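PDB 4NTQ: ECL CdiI from Enterobacter cloacae subsp. cloacae, which serves as the immunity protein of a contact-dependent growth inhibition system, paired with the CdiA toxin, an RNase that attacks ribosomal RNA. Local coordinates for residues Trp39-Lys42 and Asp43-Ser47; Tyr83-Glu87 and Lys88-Gln92. One frame throughout, in Å; residues are numbered along the deposited sequence.

Contact 1 (Trp39-Lys42 and Asp43-Ser47); sequences WDIK and DYKNS
A capping box opens the helix 41-58, with Asp40 as its N-cap and Asp43 three residues on returning the bond. Asp43 N gives its hydrogen to Asp40 OD2 at 2.8 Å, almost in line with the C-O bond of the carboxylate; a chi1 of 58° sets Asp40 CG between its own backbone N and carbonyl carbon, which turns the acid back over the first turn. The reciprocal bond, from Asp40 N to Asp43 OD2, is longer at 3.2 Å and meets the oxygen on its anti side, 34° out of the carboxylate plane. The box brings two acids together, Asp40 OD2 lying 3.3 Å from Asp43 OD2; the backbone N-H donors and the positive end of the helix dipole probably offset that repulsion. From the cap residue onward the helical ladder is regular, Tyr44 N bonding to Asp40 O, Lys45 N to Ile41 O and Asn46 N to Lys42 O.

Trp39, just ahead of the cap, lays its indole forward along the first turns of the helix. Asp43 CB sits over the face of the five-membered ring, 3.6 Å from its centroid, a CH-pi contact. The six-membered ring turns its edge to the face of Tyr44 in a T-shaped pair, with planes at 81° and Trp39 CE3 3.6 Å from Tyr44 CD1. Farther along, Ser47 CB approaches Trp39 CH2 obliquely at 3.5 Å. Tyr44 also lies against Leu34 of the strand 28-35, and its hydroxyl is hydrogen-bonded to Pro35 O, while Met68 and Pro106 from loops touch the indole.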
ATOM      1  N   TRP B  39       2.618   3.759 -14.583  1.00 38.61           N
ATOM      2  CA  TRP B  39       2.314   2.379 -14.959  1.00 35.24           C
ATOM      3  C   TRP B  39       0.859   2.212 -15.377  1.00 38.01           C
ATOM      4  O   TRP B  39      -0.031   2.727 -14.705  1.00 43.80           O
ATOM      5  CB  TRP B  39       2.511   1.477 -13.748  1.00 33.49           C
ATOM      6  CG  TRP B  39       3.900   0.930 -13.581  1.00 45.29           C
ATOM      7  CD1 TRP B  39       4.975   1.139 -14.395  1.00 46.41           C
ATOM      8  CD2 TRP B  39       4.353   0.067 -12.532  1.00 41.07           C
ATOM      9  NE1 TRP B  39       6.073   0.463 -13.913  1.00 42.99           N
ATOM     10  CE2 TRP B  39       5.714  -0.203 -12.770  1.00 43.16           C
ATOM     11  CE3 TRP B  39       3.741  -0.494 -11.410  1.00 42.12           C
ATOM     12  CZ2 TRP B  39       6.472  -1.011 -11.924  1.00 36.58           C
ATOM     13  CZ3 TRP B  39       4.499  -1.303 -10.572  1.00 41.10           C
ATOM     14  CH2 TRP B  39       5.846  -1.551 -10.836  1.00 33.90           C
ATOM     15  N   ASP B  40       0.603   1.470 -16.454  1.00 33.95           N
ATOM     16  CA  ASP B  40      -0.749   0.946 -16.681  1.00 32.25           C
ATOM     17  C   ASP B  40      -0.913  -0.350 -15.895  1.00 31.19           C
ATOM     18  O   ASP B  40       0.008  -0.763 -15.183  1.00 30.82           O
ATOM     19  CB  ASP B  40      -1.063   0.742 -18.178  1.00 35.40           C
ATOM     20  CG  ASP B  40      -0.085  -0.204 -18.881  1.00 36.76           C
ATOM     21  OD1 ASP B  40       0.140  -0.024 -20.095  1.00 44.52           O
ATOM     22  OD2 ASP B  40       0.446  -1.133 -18.245  1.00 42.43           O
ATOM     23  N   ILE B  41      -2.069  -0.997 -16.021  1.00 27.75           N
ATOM     24  CA  ILE B  41      -2.374  -2.190 -15.218  1.00 32.15           C
ATOM     25  C   ILE B  41      -1.555  -3.405 -15.666  1.00 33.97           C
ATOM     26  O   ILE B  41      -1.185  -4.261 -14.859  1.00 41.18           O
ATOM     27  CB  ILE B  41      -3.897  -2.495 -15.207  1.00 25.70           C
ATOM     28  CG1 ILE B  41      -4.617  -1.387 -14.453  1.00 33.66           C
ATOM     29  CG2 ILE B  41      -4.216  -3.817 -14.478  1.00 21.07           C
ATOM     30  CD1 ILE B  41      -4.423  -1.462 -12.936  1.00 35.59           C
ATOM     31  N   LYS B  42      -1.249  -3.456 -16.954  1.00 36.61           N
ATOM     32  CA  LYS B  42      -0.351  -4.472 -17.483  1.00 37.74           C
ATOM     33  C   LYS B  42       1.019  -4.384 -16.783  1.00 32.30           C
ATOM     34  O   LYS B  42       1.601  -5.405 -16.410  1.00 32.35           O
ATOM     35  CB  LYS B  42      -0.223  -4.320 -18.999  1.00 43.76           C
ATOM     36  CG  LYS B  42      -0.241  -5.621 -19.766  1.00 61.45           C
ATOM     37  CD  LYS B  42      -0.702  -5.410 -21.204  1.00 77.14           C
ATOM     38  CE  LYS B  42      -2.178  -5.008 -21.277  1.00 77.87           C
ATOM     39  NZ  LYS B  42      -2.657  -4.803 -22.682  1.00 80.70           N
ATOM     40  N   ASP B  43       1.512  -3.164 -16.586  1.00 28.47           N
ATOM     41  CA  ASP B  43       2.756  -2.951 -15.847  1.00 44.30           C
ATOM     42  C   ASP B  43       2.677  -3.428 -14.384  1.00 44.60           C
ATOM     43  O   ASP B  43       3.614  -4.072 -13.894  1.00 42.25           O
ATOM     44  CB  ASP B  43       3.147  -1.482 -15.855  1.00 33.36           C
ATOM     45  CG  ASP B  43       3.603  -0.999 -17.204  1.00 43.47           C
ATOM     46  OD1 ASP B  43       4.161  -1.791 -17.991  1.00 46.81           O
ATOM     47  OD2 ASP B  43       3.414   0.198 -17.464  1.00 47.73           O
ATOM     48  N   TYR B  44       1.576  -3.099 -13.698  1.00 31.35           N
ATOM     49  CA  TYR B  44       1.403  -3.483 -12.307  1.00 24.02           C
ATOM     50  C   TYR B  44       1.439  -4.989 -12.244  1.00 31.79           C
ATOM     51  O   TYR B  44       2.131  -5.576 -11.405  1.00 38.27           O
ATOM     52  CB  TYR B  44       0.067  -2.994 -11.751  1.00 22.17           C
ATOM     53  CG  TYR B  44       0.077  -1.579 -11.203  1.00 24.26           C
ATOM     54  CD1 TYR B  44       0.535  -1.314  -9.907  1.00 26.58           C
ATOM     55  CD2 TYR B  44      -0.397  -0.509 -11.968  1.00 25.33           C
ATOM     56  CE1 TYR B  44       0.544  -0.005  -9.394  1.00 28.68           C
ATOM     57  CE2 TYR B  44      -0.399   0.791 -11.467  1.00 29.31           C
ATOM     58  CZ  TYR B  44       0.075   1.044 -10.183  1.00 34.51           C
ATOM     59  OH  TYR B  44       0.075   2.340  -9.692  1.00 33.36           O
ATOM     60  N   LYS B  45       0.719  -5.609 -13.172  1.00 31.93           N
ATOM     61  CA  LYS B  45       0.555  -7.063 -13.188  1.00 34.09           C
ATOM     62  C   LYS B  45       1.871  -7.761 -13.513  1.00 31.23           C
ATOM     63  O   LYS B  45       2.192  -8.803 -12.946  1.00 27.92           O
ATOM     64  CB  LYS B  45      -0.538  -7.480 -14.185  1.00 30.53           C
ATOM     65  CG  LYS B  45      -1.960  -7.266 -13.673  1.00 29.82           C
ATOM     66  CD  LYS B  45      -3.011  -7.660 -14.715  1.00 29.27           C
ATOM     67  CE  LYS B  45      -4.346  -7.916 -14.029  1.00 36.50           C
ATOM     68  NZ  LYS B  45      -5.426  -8.272 -14.983  1.00 37.86           N
ATOM     69  N   ASN B  46       2.636  -7.185 -14.427  1.00 27.72           N
ATOM     70  CA  ASN B  46       3.941  -7.749 -14.740  1.00 42.22           C
ATOM     71  C   ASN B  46       4.863  -7.732 -13.511  1.00 40.08           C
ATOM     72  O   ASN B  46       5.538  -8.711 -13.207  1.00 41.29           O
ATOM     73  CB  ASN B  46       4.574  -7.005 -15.911  1.00 48.21           C
ATOM     74  CG  ASN B  46       6.043  -7.272 -16.021  1.00 65.93           C
ATOM     75  OD1 ASN B  46       6.454  -8.299 -16.555  1.00 73.06           O
ATOM     76  ND2 ASN B  46       6.857  -6.353 -15.501  1.00 71.92           N
ATOM     77  N   SER B  47       4.852  -6.618 -12.793  1.00 39.96           N
ATOM     78  CA  SER B  47       5.646  -6.465 -11.589  1.00 30.10           C
ATOM     79  C   SER B  47       5.251  -7.476 -10.515  1.00 34.71           C
ATOM     80  O   SER B  47       6.112  -8.033  -9.843  1.00 45.65           O
ATOM     81  CB  SER B  47       5.504  -5.046 -11.052  1.00 43.56           C
ATOM     82  OG  SER B  47       5.915  -4.964  -9.704  1.00 44.32           O
TER

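Contact 2 (Tyr83-Glu87 and Lys88-Gln92); sequences YFEDE and KVYVQ
The backbones of Tyr83-Glu85 and Lys88-Gln92 run antiparallel, their strand axes 4.8 Å apart at closest approach, and a type II' turn from Glu85 to Lys88 makes them a tight two-residue beta hairpin. Two hydrogen-bonded pairs, Tyr83 with Tyr90 and Glu85 with Lys88, flank the non-hydrogen-bonded pair Phe84-Val89. Tyr83 N reaches Tyr90 O at 2.7 Å, and Lys88 N closes the turn on Glu85 O at 3.0 Å from above the carbonyl plane.

Side chains alternate between the faces. Phe84 and Val89 lie side by side and point the same way; with CG2 anti to its carbonyl carbon, Val89 sets this methyl 3.7 Å from Phe84 CD1. The other face carries Tyr83, Glu85, Lys88 and Tyr90. The extended arm of Glu85 slants across to Tyr90, CD lying 3.9 Å from CE2 of the tyrosine, with the carboxylate and ring planes 56° apart. Arg116 joins these two residues, as a salt-bridge partner for Glu85 and a cation-pi partner for Tyr90. Tyr83 CE2 meets Gln92 CD at 4.1 Å, while Tyr83 OH is hydrogen-bonded to Glu114 O and Gln92 NE2 to Thr117 O and Glu128 OE2. Gln92 also packs on Lys221 of the CdiA toxin chain.

Phe84 and Val89 face the helix 133-144 through Val136, and backbone bonds from Val89 and Val91 tie the hairpin to the strand 129-132.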
ATOM      1  N   TYR B  83       4.565 -12.794   3.073  1.00 24.89           N
ATOM      2  CA  TYR B  83       5.656 -13.518   3.690  1.00 28.08           C
ATOM      3  C   TYR B  83       5.288 -14.985   3.696  1.00 28.40           C
ATOM      4  O   TYR B  83       4.217 -15.343   4.156  1.00 48.82           O
ATOM      5  CB  TYR B  83       5.884 -13.040   5.124  1.00 27.92           C
ATOM      6  CG  TYR B  83       6.507 -11.669   5.278  1.00 27.49           C
ATOM      7  CD1 TYR B  83       7.881 -11.486   5.113  1.00 28.81           C
ATOM      8  CD2 TYR B  83       5.734 -10.562   5.646  1.00 34.00           C
ATOM      9  CE1 TYR B  83       8.465 -10.240   5.280  1.00 37.66           C
ATOM     10  CE2 TYR B  83       6.316  -9.285   5.820  1.00 26.31           C
ATOM     11  CZ  TYR B  83       7.680  -9.143   5.627  1.00 42.89           C
ATOM     12  OH  TYR B  83       8.269  -7.918   5.787  1.00 48.94           O
ATOM     13  N   PHE B  84       6.163 -15.829   3.182  1.00 29.98           N
ATOM     14  CA  PHE B  84       5.863 -17.255   3.078  1.00 31.75           C
ATOM     15  C   PHE B  84       6.424 -18.092   4.223  1.00 40.06           C
ATOM     16  O   PHE B  84       7.626 -18.066   4.485  1.00 43.92           O
ATOM     17  CB  PHE B  84       6.372 -17.789   1.751  1.00 32.14           C
ATOM     18  CG  PHE B  84       5.838 -17.042   0.575  1.00 29.66           C
ATOM     19  CD1 PHE B  84       4.549 -17.290   0.118  1.00 28.60           C
ATOM     20  CD2 PHE B  84       6.606 -16.083  -0.067  1.00 28.74           C
ATOM     21  CE1 PHE B  84       4.028 -16.603  -0.969  1.00 26.58           C
ATOM     22  CE2 PHE B  84       6.094 -15.372  -1.160  1.00 28.63           C
ATOM     23  CZ  PHE B  84       4.796 -15.640  -1.613  1.00 29.64           C
ATOM     24  N   GLU B  85       5.544 -18.813   4.919  1.00 35.80           N
ATOM     25  CA  GLU B  85       5.963 -19.785   5.929  1.00 41.11           C
ATOM     26  C   GLU B  85       5.172 -21.066   5.779  1.00 48.66           C
ATOM     27  O   GLU B  85       3.989 -21.126   6.149  1.00 46.59           O
ATOM     28  CB  GLU B  85       5.784 -19.234   7.335  1.00 42.66           C
ATOM     29  CG  GLU B  85       6.777 -18.156   7.672  1.00 52.90           C
ATOM     30  CD  GLU B  85       6.613 -17.642   9.082  1.00 54.95           C
ATOM     31  OE1 GLU B  85       6.353 -18.456  10.008  1.00 62.21           O
ATOM     32  OE2 GLU B  85       6.747 -16.419   9.256  1.00 46.31           O
ATOM     33  N   ASP B  86       5.843 -22.079   5.237  1.00 51.14           N
ATOM     34  CA  ASP B  86       5.209 -23.338   4.867  1.00 56.98           C
ATOM     35  C   ASP B  86       4.010 -23.155   3.914  1.00 49.40           C
ATOM     36  O   ASP B  86       4.199 -22.640   2.810  1.00 47.63           O
ATOM     37  CB  ASP B  86       4.887 -24.147   6.116  1.00 63.37           C
ATOM     38  CG  ASP B  86       6.115 -24.365   6.986  1.00 82.15           C
ATOM     39  OD1 ASP B  86       5.975 -24.419   8.231  1.00 91.34           O
ATOM     40  OD2 ASP B  86       7.223 -24.457   6.415  1.00 81.26           O
ATOM     41  N   GLU B  87       2.806 -23.562   4.325  1.00 51.38           N
ATOM     42  CA  GLU B  87       1.622 -23.447   3.467  1.00 42.79           C
ATOM     43  C   GLU B  87       0.773 -22.255   3.875  1.00 48.38           C
ATOM     44  O   GLU B  87      -0.386 -22.133   3.477  1.00 49.85           O
ATOM     45  CB  GLU B  87       0.776 -24.716   3.529  1.00 45.46           C
ATOM     46  CG  GLU B  87       1.480 -25.973   3.031  1.00 68.24           C
ATOM     47  CD  GLU B  87       1.660 -25.981   1.525  1.00 74.86           C
ATOM     48  OE1 GLU B  87       0.679 -25.682   0.811  1.00 75.81           O
ATOM     49  OE2 GLU B  87       2.785 -26.274   1.058  1.00 78.64           O
ATOM     50  N   LYS B  88       1.356 -21.376   4.681  1.00 46.42           N
ATOM     51  CA  LYS B  88       0.653 -20.191   5.144  1.00 37.46           C
ATOM     52  C   LYS B  88       1.373 -18.957   4.641  1.00 36.77           C
ATOM     53  O   LYS B  88       2.595 -18.938   4.567  1.00 42.29           O
ATOM     54  CB  LYS B  88       0.564 -20.175   6.674  1.00 46.11           C
ATOM     55  CG  LYS B  88      -0.276 -19.025   7.228  1.00 58.36           C
ATOM     56  CD  LYS B  88      -0.680 -19.231   8.696  1.00 69.76           C
ATOM     57  CE  LYS B  88      -1.683 -20.367   8.851  1.00 81.82           C
ATOM     58  NZ  LYS B  88      -2.212 -20.447  10.241  1.00 88.81           N
ATOM     59  N   VAL B  89       0.609 -17.930   4.277  1.00 35.03           N
ATOM     60  CA  VAL B  89       1.178 -16.693   3.767  1.00 33.26           C
ATOM     61  C   VAL B  89       0.647 -15.530   4.578  1.00 37.05           C
ATOM     62  O   VAL B  89      -0.561 -15.324   4.624  1.00 38.77           O
ATOM     63  CB  VAL B  89       0.806 -16.453   2.294  1.00 26.66           C
ATOM     64  CG1 VAL B  89       1.524 -15.219   1.769  1.00 28.11           C
ATOM     65  CG2 VAL B  89       1.165 -17.670   1.444  1.00 30.34           C
ATOM     66  N   TYR B  90       1.544 -14.789   5.232  1.00 34.67           N
ATOM     67  CA  TYR B  90       1.152 -13.586   5.967  1.00 31.14           C
ATOM     68  C   TYR B  90       1.250 -12.399   5.037  1.00 33.80           C
ATOM     69  O   TYR B  90       2.121 -12.352   4.169  1.00 34.75           O
ATOM     70  CB  TYR B  90       2.011 -13.368   7.225  1.00 30.70           C
ATOM     71  CG  TYR B  90       1.930 -14.535   8.182  1.00 34.58           C
ATOM     72  CD1 TYR B  90       0.869 -14.657   9.081  1.00 30.09           C
ATOM     73  CD2 TYR B  90       2.892 -15.542   8.157  1.00 35.43           C
ATOM     74  CE1 TYR B  90       0.779 -15.756   9.940  1.00 32.73           C
ATOM     75  CE2 TYR B  90       2.814 -16.639   9.011  1.00 37.19           C
ATOM     76  CZ  TYR B  90       1.756 -16.741   9.893  1.00 35.04           C
ATOM     77  OH  TYR B  90       1.685 -17.827  10.727  1.00 49.63           O
ATOM     78  N   VAL B  91       0.334 -11.454   5.216  1.00 25.33           N
ATOM     79  CA  VAL B  91       0.246 -10.304   4.351  1.00 21.03           C
ATOM     80  C   VAL B  91       0.169  -9.050   5.195  1.00 28.80           C
ATOM     81  O   VAL B  91      -0.640  -8.948   6.130  1.00 22.70           O
ATOM     82  CB  VAL B  91      -1.014 -10.355   3.443  1.00 33.11           C
ATOM     83  CG1 VAL B  91      -0.949  -9.247   2.393  1.00 30.82           C
ATOM     84  CG2 VAL B  91      -1.162 -11.712   2.775  1.00 20.40           C
ATOM     85  N   GLN B  92       1.005  -8.083   4.842  1.00 21.54           N
ATOM     86  CA  GLN B  92       1.070  -6.829   5.563  1.00 23.63           C
ATOM     87  C   GLN B  92       0.955  -5.730   4.533  1.00 27.47           C
ATOM     88  O   GLN B  92       1.108  -5.980   3.336  1.00 24.74           O
ATOM     89  CB  GLN B  92       2.388  -6.720   6.335  1.00 22.60           C
ATOM     90  CG  GLN B  92       2.456  -7.690   7.491  1.00 23.74           C
ATOM     91  CD  GLN B  92       3.680  -7.506   8.371  1.00 29.88           C
ATOM     92  OE1 GLN B  92       4.379  -6.495   8.302  1.00 36.41           O
ATOM     93  NE2 GLN B  92       3.947  -8.499   9.208  1.00 33.69           N
TER

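How the contacts relate
From the N terminus, the chain leaves the strand 28-35 and passes through contact 1 into the helix 41-58, then enters a second antiparallel sheet, that of strands 61-65, 76-85, 88-97 and 129-132. Contact 2 follows in series, where strand 76-85 reverses into strand 88-97, the two central strands of that sheet. Contact 1 closes the first turns of the helix and contact 2 a hairpin turn; neither encloses nor crosses the other. Their centres are about 23 Å apart, on opposite sides of the chain's centre, and the nearest atoms about 11 Å. Through Leu34, contact 1 joins its helix to the sheet containing strand 28-35, whereas contact 2 joins its sheet to helix 133-144.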